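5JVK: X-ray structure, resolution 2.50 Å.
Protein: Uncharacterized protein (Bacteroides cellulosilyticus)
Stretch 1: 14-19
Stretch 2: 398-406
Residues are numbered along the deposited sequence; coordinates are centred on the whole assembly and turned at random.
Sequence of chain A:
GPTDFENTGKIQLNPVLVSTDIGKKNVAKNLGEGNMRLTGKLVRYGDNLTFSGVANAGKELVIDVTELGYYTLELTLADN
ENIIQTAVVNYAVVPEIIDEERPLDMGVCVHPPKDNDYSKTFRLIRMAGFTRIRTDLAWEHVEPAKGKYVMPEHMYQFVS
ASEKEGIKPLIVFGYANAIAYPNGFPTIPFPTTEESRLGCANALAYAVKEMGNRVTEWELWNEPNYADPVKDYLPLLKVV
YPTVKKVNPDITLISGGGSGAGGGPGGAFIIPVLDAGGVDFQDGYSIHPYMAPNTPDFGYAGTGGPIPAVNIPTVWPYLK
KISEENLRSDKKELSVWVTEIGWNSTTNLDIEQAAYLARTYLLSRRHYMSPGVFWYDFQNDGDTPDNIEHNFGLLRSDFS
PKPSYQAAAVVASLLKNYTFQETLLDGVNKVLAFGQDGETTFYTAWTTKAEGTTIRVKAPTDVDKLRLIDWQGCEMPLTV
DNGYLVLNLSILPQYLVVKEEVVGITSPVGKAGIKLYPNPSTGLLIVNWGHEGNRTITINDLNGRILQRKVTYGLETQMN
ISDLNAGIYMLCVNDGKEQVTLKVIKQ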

# COMPACT_ATOMS: atom_id res chain seq x y z
N ASN A 14 -1.41 -0.34 24.94
CA ASN A 14 -2.49 0.21 24.13
C ASN A 14 -2.58 -0.66 22.87
O ASN A 14 -1.56 -0.87 22.21
N PRO A 15 -3.77 -1.21 22.56
CA PRO A 15 -3.93 -1.98 21.31
C PRO A 15 -3.59 -1.21 20.04
O PRO A 15 -3.14 -1.80 19.07
N VAL A 16 -3.81 0.11 20.07
CA VAL A 16 -3.43 1.00 18.98
C VAL A 16 -2.09 1.65 19.32
O VAL A 16 -2.02 2.51 20.20
N LEU A 17 -1.03 1.23 18.63
CA LEU A 17 0.33 1.78 18.82
C LEU A 17 0.69 2.84 17.77
O LEU A 17 1.86 3.03 17.42
N VAL A 18 -0.33 3.55 17.27
CA VAL A 18 -0.18 4.64 16.31
C VAL A 18 -1.03 5.81 16.78
O VAL A 18 -2.16 5.60 17.22
N SER A 19 -0.51 7.03 16.68
CA SER A 19 -1.24 8.22 17.10
C SER A 19 -0.90 9.42 16.21
O SER A 19 0.28 9.68 15.96
N ASP A 398 1.52 -8.63 15.97
CA ASP A 398 0.99 -8.04 17.21
C ASP A 398 0.52 -6.57 17.06
O ASP A 398 0.38 -5.87 18.07
N PHE A 399 0.30 -6.13 15.82
CA PHE A 399 -0.13 -4.75 15.49
C PHE A 399 0.90 -3.65 15.84
O PHE A 399 0.56 -2.47 15.86
N SER A 400 2.16 -4.05 16.05
CA SER A 400 3.24 -3.10 16.28
C SER A 400 3.68 -2.55 14.92
O SER A 400 3.92 -3.33 14.00
N PRO A 401 3.78 -1.21 14.79
CA PRO A 401 4.17 -0.64 13.49
C PRO A 401 5.65 -0.83 13.17
O PRO A 401 6.50 -0.70 14.06
N LYS A 402 5.94 -1.18 11.92
CA LYS A 402 7.30 -1.21 11.39
C LYS A 402 7.60 0.17 10.81
O LYS A 402 6.67 0.97 10.64
N PRO A 403 8.88 0.48 10.52
CA PRO A 403 9.23 1.79 9.92
C PRO A 403 8.46 2.14 8.63
O PRO A 403 8.20 3.32 8.39
N SER A 404 8.11 1.13 7.83
CA SER A 404 7.35 1.33 6.60
C SER A 404 5.97 1.97 6.82
O SER A 404 5.48 2.68 5.94
N TYR A 405 5.37 1.71 7.98
CA TYR A 405 4.12 2.36 8.35
C TYR A 405 4.31 3.87 8.46
O TYR A 405 3.52 4.64 7.91
N GLN A 406 5.34 4.28 9.20
CA GLN A 406 5.67 5.70 9.38
C GLN A 406 5.92 6.37 8.03
O GLN A 406 5.41 7.46 7.77

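No direct hydrogen bond joins these two stretches, which meet across at least 382 residues of sequence; the polar link is a single water that bridges the two backbones. Water 1 donates to Pro-15 O at 2.8 Å and to Phe-399 O at 2.9 Å, and accepts from Leu-17 N at 3.0 Å. Three main-chain groups are thereby satisfied, while the nearest CA atoms, Leu-17 CA and Ser-400 CA, remain 6.2 Å apart.

Beside this bridge the contact is apolar and small, burying 264 Å² over both sides. Stretch 1 supplies two consecutive inward-pointing residues, Leu-17 and Val-18, while the preceding Val-16 turns its CB away. Both inward CB atoms point toward stretch 2, with Leu-17 in loop and Val-18 in strand.

Leu-17 adopts the m, t rotamer. Its CD1 lies 3.9 Å from Ser-400 CA and 4.2 Å from Phe-399 O, so one methyl rests largely against backbone. Nearer its root, Leu-17 CB packs 3.8 Å from Pro-401 CD. The proline ring, with its C-gamma endo pucker, is a compact apolar surface shared by both inward residues, for Val-18 CG2 also reaches Pro-401 CB at 4.3 Å.

Val-18, with chi1 t, packs both methyls on the tyrosine: Val-18 CG1 is 3.5 Å from both Tyr-405 CE1 and Tyr-405 OH, and Val-18 CG2 is 3.7 Å from Tyr-405 CE1. The approach of CG1 to the ring is oblique. Tyr-405 extends from the helix with chi1 t, and its hydroxyl is hydrogen-bonded elsewhere in the structure, so the polar tip can border a methyl group without being left unsatisfied.

Phe-399 shows that the direction of CB does not settle where a ring goes. Its CA-to-CB bond points toward stretch 1, and Phe-399 CB comes 4.3 Å from Pro-15 O, but with chi1 m the end of the side chain leads away. The residue's backbone phi is positive, at 65°, and its carbonyl serves the water.

Each loop is also braced from within. Asn-14, chi1 t, accepts from Val-16 N through OD1 at 2.9 Å; Asp-398, chi1 p, accepts from Ser-400 N through OD2 at 3.1 Å. Both join a side-chain oxygen to the amide two residues later. Ser-400 points its CB away and its OG is bonded elsewhere. The rule to read here is economical: water for the backbone, a proline for the shared surface, and side-chain to backbone hydrogen bonds kept within each loop.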

# COMPACT_ATOMS: atom_id res chain seq x y z
CB ASN A 14 -2.19 1.67 23.75
CG ASN A 14 -3.37 2.38 23.11
OD1 ASN A 14 -4.21 1.78 22.44
ND2 ASN A 14 -3.43 3.69 23.31
CB PRO A 15 -5.42 -2.35 21.32
CG PRO A 15 -5.81 -2.34 22.75
CD PRO A 15 -5.00 -1.25 23.38
CB VAL A 16 -4.52 2.08 18.77
CG1 VAL A 16 -4.12 3.06 17.66
CG2 VAL A 16 -5.86 1.43 18.46
CB LEU A 17 1.36 0.63 18.83
CG LEU A 17 1.23 -0.37 19.98
CD1 LEU A 17 2.01 -1.65 19.69
CD2 LEU A 17 1.69 0.23 21.30
CB VAL A 18 -0.65 4.21 14.91
CG1 VAL A 18 -0.58 5.37 13.92
CG2 VAL A 18 0.16 3.02 14.41
CB SER A 19 -0.93 8.52 18.57
OG SER A 19 -1.66 9.64 19.05
CB ASP A 398 2.01 -8.18 18.36
CG ASP A 398 3.32 -7.42 18.10
OD1 ASP A 398 4.27 -7.62 18.88
OD2 ASP A 398 3.41 -6.65 17.12
CB PHE A 399 -1.52 -4.46 16.07
CG PHE A 399 -2.60 -5.35 15.51
CD1 PHE A 399 -3.35 -4.95 14.41
CD2 PHE A 399 -2.87 -6.59 16.09
CE1 PHE A 399 -4.35 -5.78 13.89
CE2 PHE A 399 -3.86 -7.42 15.58
CZ PHE A 399 -4.60 -7.01 14.48
CB SER A 400 4.42 -3.80 16.96
OG SER A 400 5.46 -2.90 17.25
CB PRO A 401 3.85 0.85 13.66
CG PRO A 401 4.01 1.10 15.11
CD PRO A 401 3.57 -0.16 15.80
CB LYS A 402 7.42 -2.30 10.33
CG LYS A 402 7.20 -3.72 10.86
CD LYS A 402 6.85 -4.70 9.75
CE LYS A 402 7.99 -4.86 8.76
NZ LYS A 402 7.70 -5.90 7.74
CB PRO A 403 10.72 1.64 9.62
CG PRO A 403 11.21 0.70 10.66
CD PRO A 403 10.10 -0.29 10.86
CB SER A 404 7.20 0.01 5.84
OG SER A 404 6.61 -0.98 6.66
CB TYR A 405 3.58 1.81 9.68
CG TYR A 405 2.23 2.36 10.03
CD1 TYR A 405 2.09 3.61 10.65
CD2 TYR A 405 1.07 1.67 9.70
CE1 TYR A 405 0.85 4.13 10.95
CE2 TYR A 405 -0.18 2.18 10.00
CZ TYR A 405 -0.29 3.41 10.63
OH TYR A 405 -1.52 3.92 10.92
CB GLN A 406 6.92 5.84 10.26
CG GLN A 406 7.22 7.27 10.71
CD GLN A 406 6.40 7.73 11.90
OE1 GLN A 406 5.87 6.92 12.67
NE2 GLN A 406 6.29 9.04 12.07
O HOH W 1 -1.71 -1.00 16.76